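Local coordinates for kelch-like protein 7 (Homo sapiens, PDB 3II7) that serves as the substrate-specific adapter of a CUL3-RBX1 E3 ubiquitin ligase, here represented by its kelch-repeat domain, at residues 144-149 / 194-199; 200-205 / 218-223. All blocks are in the same frame, centred on the assembly; numbering follows the deposited sequence. Where two conformers were deposited one is given.

Contact 1. Residues 144-149 / 194-199; sequences GMVEAN and HGLVFV. With EDO (1,2-ethanediol), chain F.
Phe198 N, in the backbone beside Val146, gives an almost straight hydrogen bond (2.9 Å, N-H...O 175°) to O1 of 1,2-ethanediol, probably a crystallisation additive. The same hydroxyl oxygen rests against Val146 CG2, and the diol is also hydrogen-bonded to Ala245 N. Between the strands a water stands 2.8 Å from Leu196 O. Its second bond, to Met145 O, is weak, and other acceptors compete for its protons. No direct hydrogen bond crosses from 144-149 to 194-199. Strands 144-148 and 195-199 run nearly parallel, 10° apart, at a closest axis approach of 6.6 Å, too wide for backbone pairing. This is how the innermost strands of successive blades of a kelch beta-propeller meet: each hydrogen-bonds within its own four-stranded sheet (Val146 with Tyr153, Gly195 with Val206) and meets the next through side chains. Leu196 carries the contact at the Gly144 end. Its CG is anti to the backbone N (chi1 -164°), and Leu196 CD2 comes to 3.5 Å from Gly144 C. Val146 CG1 lies 3.9 Å from Leu196 CD2. At the same end of the strand, His194 CE1 approaches Gly144 N, while His194 NE2 makes a weak hydrogen bond to Cys155 O. At the other end the Phe198 ring takes Ala148 CB over the centre of one face: the methyl carbon is 3.6 Å from the centroid, a CH-pi contact. Asn149 meets the ring at CZ, ND2 coming to 3.8 Å, with the amide plane turned nearly perpendicular to the ring.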
# COMPACT_ATOMS: atom_id res chain seq x y z
N GLY A 144 -1.68 1.29 6.36
CA GLY A 144 -1.55 0.12 5.47
C GLY A 144 -2.74 -0.81 5.54
O GLY A 144 -3.41 -0.92 6.59
N MET A 145 -3.03 -1.48 4.41
CA MET A 145 -4.04 -2.52 4.38
C MET A 145 -3.58 -3.64 3.50
O MET A 145 -3.11 -3.39 2.36
CB MET A 145 -5.39 -2.00 3.87
CG MET A 145 -6.55 -3.00 4.08
SD MET A 145 -8.27 -2.34 3.95
CE MET A 145 -8.16 -1.80 2.24
N VAL A 146 -3.66 -4.87 4.01
CA VAL A 146 -3.19 -6.03 3.25
C VAL A 146 -4.11 -7.22 3.44
O VAL A 146 -4.69 -7.41 4.51
CB VAL A 146 -1.73 -6.40 3.66
CG1 VAL A 146 -1.67 -6.87 5.09
CG2 VAL A 146 -1.12 -7.42 2.72
N GLU A 147 -4.26 -8.00 2.39
CA GLU A 147 -4.95 -9.28 2.48
C GLU A 147 -3.98 -10.41 2.89
O GLU A 147 -2.80 -10.48 2.42
CB GLU A 147 -5.60 -9.60 1.16
CG GLU A 147 -6.43 -10.88 1.16
CD GLU A 147 -5.62 -12.18 0.83
OE1 GLU A 147 -4.50 -12.13 0.25
OE2 GLU A 147 -6.16 -13.24 1.11
N ALA A 148 -4.45 -11.27 3.78
CA ALA A 148 -3.68 -12.41 4.23
C ALA A 148 -4.62 -13.57 4.55
O ALA A 148 -5.43 -13.48 5.46
CB ALA A 148 -2.82 -12.04 5.48
N ASN A 149 -4.51 -14.66 3.78
CA ASN A 149 -5.37 -15.85 3.99
C ASN A 149 -6.88 -15.55 4.01
O ASN A 149 -7.63 -16.13 4.80
CB ASN A 149 -5.01 -16.59 5.31
CG ASN A 149 -3.54 -16.95 5.42
OD1 ASN A 149 -2.97 -17.55 4.53
ND2 ASN A 149 -2.94 -16.61 6.56
N HIS A 194 3.98 3.61 6.10
CA HIS A 194 4.80 2.43 6.19
C HIS A 194 4.42 1.45 5.09
O HIS A 194 3.31 1.48 4.55
CB HIS A 194 4.62 1.74 7.56
CG HIS A 194 3.19 1.46 7.94
ND1 HIS A 194 2.30 2.47 8.17
CD2 HIS A 194 2.54 0.30 8.21
CE1 HIS A 194 1.13 1.95 8.51
NE2 HIS A 194 1.25 0.64 8.56
N GLY A 195 5.33 0.55 4.79
CA GLY A 195 5.02 -0.59 3.96
C GLY A 195 4.30 -1.61 4.80
O GLY A 195 4.49 -1.68 6.02
N LEU A 196 3.50 -2.44 4.14
CA LEU A 196 2.70 -3.47 4.84
C LEU A 196 2.52 -4.59 3.87
O LEU A 196 1.81 -4.45 2.84
CB LEU A 196 1.35 -2.94 5.34
CG LEU A 196 0.69 -3.84 6.40
CD1 LEU A 196 1.54 -3.82 7.73
CD2 LEU A 196 -0.78 -3.46 6.64
N VAL A 197 3.21 -5.70 4.16
CA VAL A 197 3.29 -6.83 3.24
C VAL A 197 3.16 -8.14 3.95
O VAL A 197 3.72 -8.33 5.03
CB VAL A 197 4.59 -6.79 2.39
CG1 VAL A 197 4.64 -5.52 1.53
CG2 VAL A 197 5.85 -6.90 3.29
N PHE A 198 2.45 -9.06 3.31
CA PHE A 198 2.23 -10.41 3.85
C PHE A 198 3.24 -11.38 3.20
O PHE A 198 3.29 -11.50 1.96
CB PHE A 198 0.82 -10.86 3.51
CG PHE A 198 0.51 -12.28 3.89
CD1 PHE A 198 0.75 -12.74 5.17
CD2 PHE A 198 -0.07 -13.14 2.97
CE1 PHE A 198 0.44 -14.03 5.53
CE2 PHE A 198 -0.39 -14.43 3.33
CZ PHE A 198 -0.12 -14.88 4.61
N VAL A 199 4.04 -12.05 4.04
CA VAL A 199 4.97 -13.06 3.58
C VAL A 199 4.83 -14.27 4.46
O VAL A 199 5.18 -14.24 5.65
CB VAL A 199 6.42 -12.59 3.62
CG1 VAL A 199 7.31 -13.65 2.93
CG2 VAL A 199 6.59 -11.26 2.96
C1 EDO F . 2.43 -9.12 -0.09
O1 EDO F . 1.43 -8.37 0.68
C2 EDO F . 2.78 -8.40 -1.39
O2 EDO F . 3.57 -7.21 -1.19
O HOH W 1 0.06 -2.69 1.55

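Contact 2. Residues 200-205 / 218-223; sequences KDKIFA and VEYYDI
Ile203 and Tyr221 exchange two backbone hydrogen bonds, the shorter being Tyr221 N to Ile203 O at 2.7 Å, and Ala205 and Glu219 exchange two more. Phe204 and Tyr220, the non-hydrogen-bonded pair between them, draw in to 4.1 Å from CA to CA, and Ile203 O also receives a CA-H...O contact from Tyr220. These are strands 202-205 and 218-222, the two middle strands of one four-stranded kelch blade, antiparallel with an angle of 154° between their directions. Aromatic contacts dominate the face carrying Lys202, Phe204 and Tyr220. Tyr220 CB stands over the Phe204 ring, 3.8 Å from the centroid and offset toward the rim; the two side chains lie side by side, with Tyr220 CG between the backbone N and the carbonyl carbon (chi1 71°) and the ring planes oblique. On the Tyr220 ring, in the conformer given of the two deposited, the extended Lys202 chain lays CD over one face, 3.5 Å above the plane. Lys202 NZ, in that conformer, makes an off-centre cation-pi contact, 4.7 Å from the Tyr220 centroid. On the face carrying Ile203, Ala205, Glu219 and Tyr221, apolar contacts are looser, with Ile203 CB 4.2 Å from Tyr221 CB. The Tyr221 ring leads away to meet Trp228, joining the tyrosine and tryptophan of the kelch signature, and its OH bonds to Asn226 OD1. Among the polar ends, the buried Glu219 carboxylate is gripped by Ile188 N, Glu189 N and a salt bridge to Arg191. Where the strands part, a water donates to Asp201 O (2.8 Å) and weakly to Asp222 OD1.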
# COMPACT_ATOMS: atom_id res chain seq x y z
N LYS A 200 4.29 -15.34 3.85
CA LYS A 200 4.17 -16.69 4.45
C LYS A 200 3.10 -16.75 5.55
O LYS A 200 2.02 -17.31 5.35
CB LYS A 200 5.52 -17.22 4.97
CG LYS A 200 5.47 -18.67 5.48
CD LYS A 200 6.58 -18.97 6.48
CE LYS A 200 7.96 -18.95 5.84
NZ LYS A 200 9.04 -19.11 6.90
N ASP A 201 3.43 -16.26 6.73
CA ASP A 201 2.55 -16.36 7.88
C ASP A 201 2.70 -15.15 8.77
O ASP A 201 2.30 -15.17 9.96
CB ASP A 201 2.87 -17.66 8.67
CG ASP A 201 4.34 -17.75 9.11
OD1 ASP A 201 5.13 -16.83 8.79
OD2 ASP A 201 4.72 -18.75 9.74
N LYS A 202 3.25 -14.08 8.18
CA LYS A 202 3.63 -12.88 8.91
C LYS A 202 3.31 -11.65 8.08
O LYS A 202 3.42 -11.68 6.86
CB LYS A 202 5.12 -12.89 9.22
CG LYS A 202 5.56 -13.92 10.23
CD LYS A 202 7.09 -14.07 10.24
CE LYS A 202 7.51 -15.40 10.84
NZ LYS A 202 8.99 -15.51 11.03
N ILE A 203 2.94 -10.57 8.76
CA ILE A 203 2.70 -9.29 8.09
C ILE A 203 3.75 -8.28 8.57
O ILE A 203 3.77 -7.89 9.77
CB ILE A 203 1.29 -8.75 8.37
CG1 ILE A 203 0.22 -9.73 7.83
CG2 ILE A 203 1.13 -7.38 7.75
CD1 ILE A 203 -1.25 -9.35 8.21
N PHE A 204 4.63 -7.85 7.66
CA PHE A 204 5.71 -6.95 7.98
C PHE A 204 5.27 -5.50 7.79
O PHE A 204 4.75 -5.15 6.72
CB PHE A 204 6.95 -7.25 7.09
CG PHE A 204 7.64 -8.53 7.43
CD1 PHE A 204 8.74 -8.53 8.28
CD2 PHE A 204 7.21 -9.74 6.90
CE1 PHE A 204 9.38 -9.68 8.58
CE2 PHE A 204 7.84 -10.90 7.23
CZ PHE A 204 8.95 -10.87 8.06
N ALA A 205 5.46 -4.69 8.83
CA ALA A 205 5.30 -3.28 8.76
C ALA A 205 6.69 -2.68 8.66
O ALA A 205 7.53 -2.87 9.56
CB ALA A 205 4.57 -2.77 10.00
N VAL A 218 11.54 -2.03 11.63
CA VAL A 218 10.73 -3.00 10.93
C VAL A 218 10.21 -4.00 11.93
O VAL A 218 10.95 -4.47 12.79
CB VAL A 218 11.55 -3.73 9.82
CG1 VAL A 218 10.68 -4.80 9.07
CG2 VAL A 218 12.16 -2.71 8.83
N GLU A 219 8.94 -4.33 11.83
CA GLU A 219 8.36 -5.31 12.72
C GLU A 219 7.41 -6.19 11.95
O GLU A 219 6.95 -5.82 10.86
CB GLU A 219 7.65 -4.64 13.90
CG GLU A 219 6.49 -3.68 13.52
CD GLU A 219 5.91 -3.00 14.73
OE1 GLU A 219 5.30 -3.71 15.57
OE2 GLU A 219 6.10 -1.76 14.90
N TYR A 220 7.06 -7.34 12.51
CA TYR A 220 6.04 -8.18 11.88
C TYR A 220 4.99 -8.63 12.87
O TYR A 220 5.23 -8.74 14.08
CB TYR A 220 6.63 -9.40 11.17
CG TYR A 220 7.16 -10.46 12.08
CD1 TYR A 220 6.35 -11.46 12.56
CD2 TYR A 220 8.48 -10.47 12.44
CE1 TYR A 220 6.84 -12.44 13.40
CE2 TYR A 220 8.98 -11.44 13.29
CZ TYR A 220 8.16 -12.43 13.75
OH TYR A 220 8.67 -13.40 14.57
N TYR A 221 3.81 -8.90 12.31
CA TYR A 221 2.69 -9.43 13.04
C TYR A 221 2.65 -10.93 12.85
O TYR A 221 2.53 -11.41 11.72
CB TYR A 221 1.39 -8.83 12.53
CG TYR A 221 0.17 -9.32 13.29
CD1 TYR A 221 0.01 -9.05 14.64
CD2 TYR A 221 -0.81 -10.07 12.64
CE1 TYR A 221 -1.08 -9.50 15.33
CE2 TYR A 221 -1.94 -10.54 13.32
CZ TYR A 221 -2.06 -10.27 14.66
OH TYR A 221 -3.17 -10.72 15.33
N ASP A 222 2.77 -11.65 13.96
CA ASP A 222 2.63 -13.10 13.98
C ASP A 222 1.16 -13.41 14.05
O ASP A 222 0.50 -13.22 15.09
CB ASP A 222 3.39 -13.67 15.18
CG ASP A 222 3.52 -15.17 15.11
OD1 ASP A 222 2.50 -15.85 14.92
OD2 ASP A 222 4.66 -15.67 15.24
N ILE A 223 0.60 -13.84 12.94
CA ILE A 223 -0.84 -14.09 12.86
C ILE A 223 -1.29 -15.14 13.86
O ILE A 223 -2.32 -14.98 14.49
CB ILE A 223 -1.21 -14.47 11.39
CG1 ILE A 223 -0.99 -13.28 10.47
CG2 ILE A 223 -2.69 -14.96 11.27
CD1 ILE A 223 -1.13 -13.61 8.95
O HOH W 2 1.45 -16.90 11.93

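In the fold
The two contacts come one after the other along the chain, their centres about 8 Å apart, and differ in kind. Contact 1 joins neighbouring blades of the six-bladed kelch propeller near its central axis; contact 2 pairs the second and third strands within the later of those blades, farther out, about 15 Å from the chain centre. The hairpin from strand 195-199 to strand 202-206 links them: Val197 O lies 2.8 Å from Phe204 N, a probable hydrogen bond, and Leu196 CD1 packs on Ile203 CG2. Phe198 and Ile223 also touch. Strand 195-199 packs its side chains on the preceding blade and pairs with strand 202-206, so between-blade and within-blade contacts meet on one strand of the substrate-adapter propeller.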